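PDB 6HNI: ABC-type transport system, sugar-family extracellular solute-binding protein, which binds tyrosine as the extracellular lipoprotein component of an ABC transport system, probably for its uptake, and also has adhesive properties. Local coordinates for residues Phe53-Glu57 against Asn58-Asp62; Leu145-Leu148 against Lys149-Ala152; Ser165-Asn168 against Ser169-Val173; Gln254-Tyr258 against Glu259-Tyr263. The protein carries 1 engineered substitution. One frame throughout, in Å; residues are numbered along the deposited sequence.

Contact 1: residues Phe53-Glu57 against Asn58-Asp62; sequences FKDGE and NIDID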
# COMPACT_ATOMS: atom_id res chain seq x y z
N PHE A 53 -25.86 1.22 4.61
CA PHE A 53 -25.26 1.97 5.71
C PHE A 53 -24.74 3.27 5.16
O PHE A 53 -23.77 3.30 4.41
CB PHE A 53 -24.13 1.18 6.33
CG PHE A 53 -24.59 -0.03 7.07
CD1 PHE A 53 -25.00 0.08 8.39
CD2 PHE A 53 -24.62 -1.26 6.46
CE1 PHE A 53 -25.41 -1.05 9.08
CE2 PHE A 53 -25.01 -2.39 7.15
CZ PHE A 53 -25.39 -2.29 8.46
N LYS A 54 -25.41 4.34 5.54
CA LYS A 54 -25.23 5.62 4.88
C LYS A 54 -24.88 6.69 5.93
O LYS A 54 -25.59 6.84 6.94
CB LYS A 54 -26.52 5.92 4.10
CG LYS A 54 -26.67 7.33 3.58
CD LYS A 54 -25.51 7.79 2.73
CE LYS A 54 -25.80 9.14 2.10
NZ LYS A 54 -26.74 9.00 0.94
N ASP A 55 -23.78 7.40 5.69
CA ASP A 55 -23.29 8.47 6.60
C ASP A 55 -24.36 9.55 6.73
O ASP A 55 -24.96 9.96 5.73
CB ASP A 55 -21.99 9.11 6.07
CG ASP A 55 -21.32 10.04 7.09
OD1 ASP A 55 -21.45 9.81 8.32
OD2 ASP A 55 -20.64 11.01 6.67
N GLY A 56 -24.62 9.97 7.96
CA GLY A 56 -25.68 10.93 8.20
C GLY A 56 -27.05 10.29 8.36
O GLY A 56 -28.02 11.00 8.68
N GLU A 57 -27.16 8.96 8.17
CA GLU A 57 -28.44 8.25 8.34
C GLU A 57 -28.36 7.23 9.48
O GLU A 57 -28.71 7.55 10.61
CB GLU A 57 -28.94 7.66 7.00
CG GLU A 57 -29.28 8.75 5.98
CD GLU A 57 -30.02 8.26 4.74
OE1 GLU A 57 -30.22 7.04 4.59
OE2 GLU A 57 -30.42 9.12 3.91
N ASN A 58 -27.90 6.01 9.22
CA ASN A 58 -27.79 4.97 10.28
C ASN A 58 -26.33 4.68 10.68
O ASN A 58 -26.06 3.83 11.56
CB ASN A 58 -28.48 3.69 9.87
CG ASN A 58 -28.00 3.16 8.53
OD1 ASN A 58 -27.45 3.91 7.69
ND2 ASN A 58 -28.20 1.87 8.31
N ILE A 59 -25.41 5.41 10.05
CA ILE A 59 -24.00 5.44 10.52
C ILE A 59 -23.53 6.86 10.60
O ILE A 59 -24.09 7.75 9.96
CB ILE A 59 -23.05 4.57 9.69
CG1 ILE A 59 -22.89 5.09 8.26
CG2 ILE A 59 -23.44 3.11 9.78
CD1 ILE A 59 -21.83 4.37 7.45
N ASP A 60 -22.46 7.02 11.39
CA ASP A 60 -21.68 8.25 11.45
C ASP A 60 -20.23 7.87 11.18
O ASP A 60 -19.68 7.05 11.87
CB ASP A 60 -21.75 8.87 12.82
CG ASP A 60 -20.84 10.08 12.92
OD1 ASP A 60 -21.29 11.14 12.47
OD2 ASP A 60 -19.67 9.95 13.40
N ILE A 61 -19.68 8.46 10.13
CA ILE A 61 -18.27 8.22 9.77
C ILE A 61 -17.43 9.43 10.23
O ILE A 61 -17.67 10.55 9.78
CB ILE A 61 -18.14 7.96 8.27
CG1 ILE A 61 -18.96 6.74 7.81
CG2 ILE A 61 -16.69 7.75 7.90
CD1 ILE A 61 -18.93 6.50 6.31
N ASP A 62 -16.42 9.17 11.09
CA ASP A 62 -15.47 10.18 11.57
C ASP A 62 -14.13 9.83 10.88
O ASP A 62 -13.39 8.91 11.30
CB ASP A 62 -15.38 10.02 13.09
CG ASP A 62 -14.43 10.98 13.77
OD1 ASP A 62 -13.76 11.79 13.09
OD2 ASP A 62 -14.38 10.91 15.05
O HOH W 1 -21.73 11.79 9.80
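The side chain of N58 folds its amide back on F53 and K54. K54 N points almost straight at N58 OD1, 3.0 Å away with 172° at the hydrogen, while N58 ND2 turns to G52 O, so both ends of the amide are held. N58 reaches this place because its CG sits between the backbone N and the carbonyl carbon (chi1 54°). Among the backbone bonds, G56 N donates to I59 O at 3.0 Å. K54 O receives E57 N at 2.9 Å and, more weakly, I59 N at 3.4 Å. The bond from E57 to K54, with D55 and G56 at its corners, defines a type II beta turn; G56 takes the positive phi that the second corner needs and at which a CB would press on the preceding carbonyl. This turn links helix 35-50 to strand 59-65, an outermost strand of the five-stranded parallel sheet of the first lobe. Of the charged groups, D55 reaches across to the strand. Its OD1 takes I61 N at 2.9 Å, met from above the carboxylate plane. A water donates to both D55 OD1 and D60 OD1, which would soften the repulsion between two carboxylates 4.4 Å apart at those oxygens. The apolar contact is between F53 CD1 and I59 CG2, at 3.7 Å, the two side chains crossing at about a right angle. The same ring also meets a polar group: the planes of the F53 ring and the N58 amide are nearly parallel, 7° apart, with F53 CD1 3.7 Å from N58 ND2.

Contact 2: residues Leu145-Leu148 against Lys149-Ala152; sequences LELL and KIFA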
# COMPACT_ATOMS: atom_id res chain seq x y z
N LEU A 145 8.71 -7.76 -10.94
CA LEU A 145 9.97 -8.14 -11.56
C LEU A 145 9.79 -8.84 -12.92
O LEU A 145 10.68 -8.78 -13.75
CB LEU A 145 10.84 -8.90 -10.56
CG LEU A 145 11.23 -8.05 -9.33
CD1 LEU A 145 12.06 -8.85 -8.35
CD2 LEU A 145 11.90 -6.73 -9.66
N GLU A 146 8.63 -9.44 -13.15
CA GLU A 146 8.18 -9.94 -14.49
C GLU A 146 8.28 -8.88 -15.56
O GLU A 146 8.54 -9.18 -16.73
CB GLU A 146 6.67 -10.45 -14.45
CG GLU A 146 6.49 -11.86 -13.94
CD GLU A 146 5.03 -12.29 -13.72
OE1 GLU A 146 4.11 -11.81 -14.45
OE2 GLU A 146 4.80 -13.12 -12.81
N LEU A 147 8.08 -7.62 -15.17
CA LEU A 147 8.10 -6.53 -16.10
C LEU A 147 9.49 -6.16 -16.60
O LEU A 147 9.60 -5.47 -17.60
CB LEU A 147 7.40 -5.31 -15.50
CG LEU A 147 5.93 -5.54 -15.05
CD1 LEU A 147 5.46 -4.21 -14.52
CD2 LEU A 147 5.07 -6.08 -16.20
N LEU A 148 10.54 -6.63 -15.93
CA LEU A 148 11.88 -6.41 -16.44
C LEU A 148 12.07 -7.02 -17.82
O LEU A 148 12.76 -6.43 -18.65
CB LEU A 148 12.90 -6.95 -15.45
CG LEU A 148 12.97 -6.30 -14.09
CD1 LEU A 148 14.01 -6.98 -13.20
CD2 LEU A 148 13.18 -4.79 -14.17
N LYS A 149 11.43 -8.15 -18.11
CA LYS A 149 11.54 -8.75 -19.45
C LYS A 149 11.08 -7.79 -20.53
O LYS A 149 11.53 -7.85 -21.68
CB LYS A 149 10.67 -9.99 -19.59
CG LYS A 149 11.08 -11.16 -18.73
CD LYS A 149 10.30 -12.40 -19.11
CE LYS A 149 10.47 -12.79 -20.57
NZ LYS A 149 10.15 -14.23 -20.77
N ILE A 150 10.16 -6.91 -20.15
CA ILE A 150 9.52 -6.03 -21.12
C ILE A 150 10.33 -4.75 -21.21
O ILE A 150 10.66 -4.35 -22.33
CB ILE A 150 8.09 -5.69 -20.69
CG1 ILE A 150 7.26 -6.98 -20.59
CG2 ILE A 150 7.49 -4.67 -21.68
CD1 ILE A 150 5.85 -6.77 -20.08
N PHE A 151 10.63 -4.12 -20.07
CA PHE A 151 11.16 -2.76 -20.04
C PHE A 151 12.66 -2.64 -19.79
O PHE A 151 13.21 -1.60 -20.12
CB PHE A 151 10.43 -1.91 -19.01
CG PHE A 151 8.99 -1.77 -19.32
CD1 PHE A 151 8.58 -1.06 -20.44
CD2 PHE A 151 8.08 -2.40 -18.54
CE1 PHE A 151 7.24 -0.95 -20.76
CE2 PHE A 151 6.72 -2.31 -18.85
CZ PHE A 151 6.32 -1.58 -19.95
N ALA A 152 13.30 -3.66 -19.22
CA ALA A 152 14.76 -3.64 -18.95
C ALA A 152 15.35 -5.05 -18.96
O ALA A 152 15.83 -5.53 -17.93
CB ALA A 152 15.04 -2.95 -17.62
O HOH W 2 11.72 -10.42 -15.72
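L147 O is gripped by two backbone donors of the next turn, I150 N and F151 N, each 3.0 Å from it, so that one oxygen accepts both the i+3 and the i+4 donor. One residue on, L148 O takes A152 N at 2.9 Å, a bond from the first residue to leave helical phi/psi. The side chains follow this pattern of i to i+3 and i to i+4 pairs. L147 and I150 run side by side in the same direction, L147 CD2 touching I150 CD1 at 4.0 Å. F151, with its CG beside the backbone N (chi1 -62°), brings CD2 within 3.6 Å of L147 O, and I150 CG2 lies over the centre of one face of its ring. L148 CD2 meets A152 CB more loosely, at 4.3 Å. Behind these groups lies the type I beta turn L145-L148, in which L148 N bonds to L145 O at 3.1 Å. A water that donates to L145 O also accepts a weak bond from K149 N, bridging the junction between helix 141-145 and the short helix 148-151. Around the junction, L145 packs on L176 and Y179 of helix 167-183, and L148 joins it against strand 211-214 of the four-stranded sheet, while L147 and F151 lean on A252 of strand 252-255.

Contact 3: residues Ser165-Asn168 against Ser169-Val173; sequences SEVN and SKVQV. With TYR (tyrosine), chain B.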
# COMPACT_ATOMS: atom_id res chain seq x y z
N SER A 165 11.68 2.01 9.20
CA SER A 165 10.66 1.94 10.25
C SER A 165 9.37 1.23 9.89
O SER A 165 8.57 1.05 10.79
CB SER A 165 10.27 3.34 10.72
OG SER A 165 11.38 4.00 11.24
N GLU A 166 9.14 0.89 8.64
CA GLU A 166 7.92 0.21 8.21
C GLU A 166 8.15 -1.29 8.08
O GLU A 166 8.87 -1.77 7.18
CB GLU A 166 7.43 0.82 6.88
CG GLU A 166 6.84 2.24 7.01
CD GLU A 166 6.32 2.83 5.67
OE1 GLU A 166 5.58 2.11 4.94
OE2 GLU A 166 6.66 4.03 5.36
N VAL A 167 7.48 -2.07 8.93
CA VAL A 167 7.65 -3.52 8.86
C VAL A 167 7.16 -4.07 7.53
O VAL A 167 7.72 -5.01 7.00
CB VAL A 167 7.03 -4.20 10.08
CG1 VAL A 167 5.49 -4.03 10.14
CG2 VAL A 167 7.40 -5.68 10.10
N ASN A 168 6.10 -3.46 6.99
CA ASN A 168 5.63 -3.81 5.65
C ASN A 168 6.71 -3.76 4.58
O ASN A 168 6.79 -4.64 3.73
CB ASN A 168 4.42 -2.97 5.22
CG ASN A 168 4.61 -1.47 5.48
OD1 ASN A 168 4.61 -1.08 6.65
ND2 ASN A 168 4.73 -0.65 4.44
N SER A 169 7.56 -2.74 4.68
CA SER A 169 8.66 -2.58 3.72
C SER A 169 9.78 -3.55 3.96
O SER A 169 10.31 -4.12 2.99
CB SER A 169 9.14 -1.14 3.72
OG SER A 169 8.07 -0.31 3.33
N LYS A 170 10.11 -3.80 5.22
CA LYS A 170 11.16 -4.76 5.55
C LYS A 170 10.86 -6.14 4.97
O LYS A 170 11.71 -6.80 4.40
CB LYS A 170 11.37 -4.84 7.07
CG LYS A 170 12.40 -5.84 7.54
CD LYS A 170 12.21 -6.26 9.00
CE LYS A 170 13.27 -7.26 9.46
NZ LYS A 170 13.22 -8.55 8.72
N VAL A 171 9.60 -6.60 5.13
CA VAL A 171 9.22 -7.88 4.61
C VAL A 171 9.37 -7.93 3.08
O VAL A 171 9.86 -8.92 2.54
CB VAL A 171 7.74 -8.22 5.03
CG1 VAL A 171 7.26 -9.45 4.31
CG2 VAL A 171 7.65 -8.41 6.53
N GLN A 172 8.99 -6.85 2.39
CA GLN A 172 9.09 -6.82 0.95
C GLN A 172 10.58 -6.76 0.47
O GLN A 172 10.90 -7.41 -0.53
CB GLN A 172 8.34 -5.61 0.42
CG GLN A 172 6.79 -5.79 0.58
CD GLN A 172 6.02 -4.55 0.17
OE1 GLN A 172 5.90 -4.23 -1.00
NE2 GLN A 172 5.51 -3.83 1.18
N VAL A 173 11.41 -6.00 1.18
CA VAL A 173 12.86 -5.98 0.84
C VAL A 173 13.43 -7.39 1.01
O VAL A 173 14.24 -7.83 0.17
CB VAL A 173 13.55 -4.89 1.66
CG1 VAL A 173 15.09 -4.99 1.49
CG2 VAL A 173 13.08 -3.51 1.25
N TYR B . 1.33 -1.75 2.12
CA TYR B . 1.42 -0.50 2.89
C TYR B . 1.27 -0.81 4.37
O TYR B . 1.16 0.13 5.15
CB TYR B . 0.50 0.61 2.35
CG TYR B . 0.88 1.06 0.98
CD1 TYR B . 2.11 1.76 0.79
CD2 TYR B . 0.16 0.80 -0.14
CE1 TYR B . 2.52 2.11 -0.47
CE2 TYR B . 0.55 1.15 -1.41
CZ TYR B . 1.78 1.82 -1.58
OH TYR B . 2.20 2.17 -2.85
OXT TYR B . 1.36 -1.95 4.77
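N168 and Q172 form the tight side of the start of this helix. Q172 NE2 donates to N168 O at 3.0 Å, from above the carbonyl plane and well off any lone pair, while Q172 N adds a weak bond to the same oxygen. The amide nitrogen of Q172 also reaches T216 OG1, itself a partner of the bound tyrosine, so Q172 acts in the second shell of the site. N168 makes direct contact with the ligand: N168 CB lies 3.3 Å from the tyrosine OXT, and N168 ND2 lies 3.5 Å from the tyrosine C. The amide is fixed in rotation by ND2, which bonds E166 OE1 at 2.9 Å on the anti lone pair of that oxygen, nearly in the amide plane, and T216 O besides. A first torsion of 48° tucks CG between the backbone N and the carbonyl carbon, turning the amide back toward E166. S169 OG packs 3.8 Å from E166 CB but spends its polar end on D217, and K170 N bonds E166 O at 3.1 Å. V167 CG2 and V171 CG2 touch each other only loosely, at 4.5 Å, but V167 packs on T93 and Q97 and V171 on D115. K170 gives the solvent side: its chain leads away and its amine pairs with D174. E166 stands at the N-cap position of helix 167-183, the helix of the beta-alpha-beta unit between strands 157-163 and 186-192, and here, as in other periplasmic-binding folds, the start of such a helix lines the ligand cleft.

Contact 4: residues Gln254-Tyr258 against Glu259-Tyr263; sequences QGINY and EKLGY. With TYR (tyrosine), chain B.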
# COMPACT_ATOMS: atom_id res chain seq x y z
N GLN A 254 2.48 -4.14 -11.98
CA GLN A 254 1.53 -5.21 -12.21
C GLN A 254 0.97 -5.50 -10.81
O GLN A 254 1.50 -6.31 -10.04
CB GLN A 254 2.20 -6.45 -12.82
CG GLN A 254 1.21 -7.56 -13.11
CD GLN A 254 1.83 -8.71 -13.87
OE1 GLN A 254 3.09 -8.95 -13.82
NE2 GLN A 254 1.01 -9.40 -14.56
N GLY A 255 -0.09 -4.75 -10.48
CA GLY A 255 -0.58 -4.69 -9.12
C GLY A 255 -2.08 -4.80 -8.96
O GLY A 255 -2.79 -4.87 -9.94
N ILE A 256 -2.47 -4.81 -7.70
CA ILE A 256 -3.89 -5.03 -7.33
C ILE A 256 -4.66 -3.74 -7.38
O ILE A 256 -4.14 -2.62 -7.47
CB ILE A 256 -4.00 -5.66 -5.94
CG1 ILE A 256 -3.58 -4.66 -4.85
CG2 ILE A 256 -3.28 -7.00 -5.89
CD1 ILE A 256 -3.99 -5.01 -3.46
N ASN A 257 -5.99 -3.90 -7.31
CA ASN A 257 -6.93 -2.75 -7.34
C ASN A 257 -7.32 -2.41 -5.93
O ASN A 257 -8.09 -3.16 -5.25
CB ASN A 257 -8.15 -3.14 -8.19
CG ASN A 257 -9.16 -2.02 -8.36
OD1 ASN A 257 -9.44 -1.28 -7.44
ND2 ASN A 257 -9.77 -1.94 -9.57
N TYR A 258 -6.86 -1.26 -5.46
CA TYR A 258 -7.07 -0.89 -4.05
C TYR A 258 -8.52 -0.45 -3.73
O TYR A 258 -8.98 -0.68 -2.61
CB TYR A 258 -6.07 0.19 -3.65
CG TYR A 258 -4.73 -0.38 -3.21
CD1 TYR A 258 -3.77 -0.77 -4.17
CD2 TYR A 258 -4.41 -0.55 -1.90
CE1 TYR A 258 -2.57 -1.29 -3.76
CE2 TYR A 258 -3.15 -1.03 -1.49
CZ TYR A 258 -2.26 -1.42 -2.46
OH TYR A 258 -0.99 -1.89 -2.10
N GLU A 259 -9.20 0.13 -4.71
CA GLU A 259 -10.64 0.44 -4.49
C GLU A 259 -11.38 -0.86 -4.24
O GLU A 259 -12.24 -0.93 -3.32
CB GLU A 259 -11.21 1.21 -5.65
CG GLU A 259 -12.65 1.64 -5.28
CD GLU A 259 -13.33 2.59 -6.26
OE1 GLU A 259 -12.66 3.33 -7.03
OE2 GLU A 259 -14.59 2.63 -6.21
N LYS A 260 -11.14 -1.89 -5.05
CA LYS A 260 -11.79 -3.21 -4.81
C LYS A 260 -11.43 -3.80 -3.47
O LYS A 260 -12.23 -4.49 -2.81
CB LYS A 260 -11.55 -4.20 -5.94
CG LYS A 260 -12.10 -3.73 -7.28
CD LYS A 260 -11.83 -4.71 -8.40
CE LYS A 260 -12.47 -4.29 -9.69
NZ LYS A 260 -12.49 -5.44 -10.61
N LEU A 261 -10.18 -3.64 -3.05
CA LEU A 261 -9.73 -4.12 -1.74
C LEU A 261 -10.49 -3.42 -0.59
O LEU A 261 -10.88 -4.08 0.38
CB LEU A 261 -8.20 -3.98 -1.58
CG LEU A 261 -7.53 -4.82 -0.51
CD1 LEU A 261 -7.39 -6.27 -0.97
CD2 LEU A 261 -6.12 -4.25 -0.17
N GLY A 262 -10.67 -2.12 -0.73
CA GLY A 262 -11.46 -1.34 0.21
C GLY A 262 -12.94 -1.74 0.25
O GLY A 262 -13.51 -1.85 1.33
N TYR A 263 -13.44 -2.03 -0.92
CA TYR A 263 -14.88 -2.44 -1.06
C TYR A 263 -15.03 -3.76 -0.32
O TYR A 263 -16.00 -3.94 0.46
CB TYR A 263 -15.19 -2.56 -2.53
CG TYR A 263 -16.65 -2.83 -2.77
CD1 TYR A 263 -17.16 -4.10 -2.59
CD2 TYR A 263 -17.54 -1.78 -3.08
CE1 TYR A 263 -18.54 -4.36 -2.75
CE2 TYR A 263 -18.91 -2.03 -3.26
CZ TYR A 263 -19.38 -3.31 -3.07
OH TYR A 263 -20.77 -3.54 -3.19
N TYR B . 1.33 -1.75 2.12
CA TYR B . 1.42 -0.50 2.89
C TYR B . 1.27 -0.81 4.37
O TYR B . 1.16 0.13 5.15
CB TYR B . 0.50 0.61 2.35
CG TYR B . 0.88 1.06 0.98
CD1 TYR B . 2.11 1.76 0.79
CD2 TYR B . 0.16 0.80 -0.14
CE1 TYR B . 2.52 2.11 -0.47
CE2 TYR B . 0.55 1.15 -1.41
CZ TYR B . 1.78 1.82 -1.58
OH TYR B . 2.20 2.17 -2.85
OXT TYR B . 1.36 -1.95 4.77
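An asparagine N-cap opens helix 258-273, just where the chain comes off strand 252-255 and passes the tyrosine pocket. N257 OD1 accepts from K260 N at 3.0 Å with 170° at the hydrogen, the donor standing above the plane of the amide carbonyl. A chi1 of -177° swings the N257 CG opposite the backbone N and brings OD1 to the first turn of the helix. The extended K260 chain crosses this amide at about a right angle, its CG 3.6 Å from N257 CG and its CE 3.6 Å from N257 ND2. Regular helical bonding starts alongside, with L261 N reaching N257 O at 3.1 Å and G262 N reaching Y258 O at 2.9 Å. Y258 heads the other way, into the pocket. Its OH comes within 3.5 Å of the ligand CE2 and hydrogen-bonds D137 OD2, a carboxylate oxygen that also binds the ligand tyrosine; one acidic group thus positions the pocket tyrosine and holds the bound one. I256 CD1 sits over one face of the Y258 ring, offset toward its rim, and touches L261 CD2 at 4.0 Å, so that I256 bridges Y258 and L261. E259 forms a salt bridge with K46 of helix 35-50. Helix 258-273 is packed against the first lobe, Y258 lying on A36 and T40 and Y263 on A47 and K50 of helix 35-50, with L261 on T111 of strand 108-113; at the other end, G255 is paired with D290 through the backbone of the three-stranded mixed sheet.

The four contacts follow one another along the chain, each closing before the next opens, and are spread over both lobes. Contact 1 lies at the outer edge of the first lobe, its centre about 45 Å from that of contact 2, on the opposite side of the chain's centre. Contacts 3 and 4, with centres about 20 Å apart, both touch the bound tyrosine, one through N168 and the other through Y258. Contact 4 runs from the mixed sheet beside contact 2, where L147 packs on the strand at Q254, to a helix on the first lobe, consistent with an interlobe crossing. The ligand thus lies between two helix starts, in keeping with the closed state.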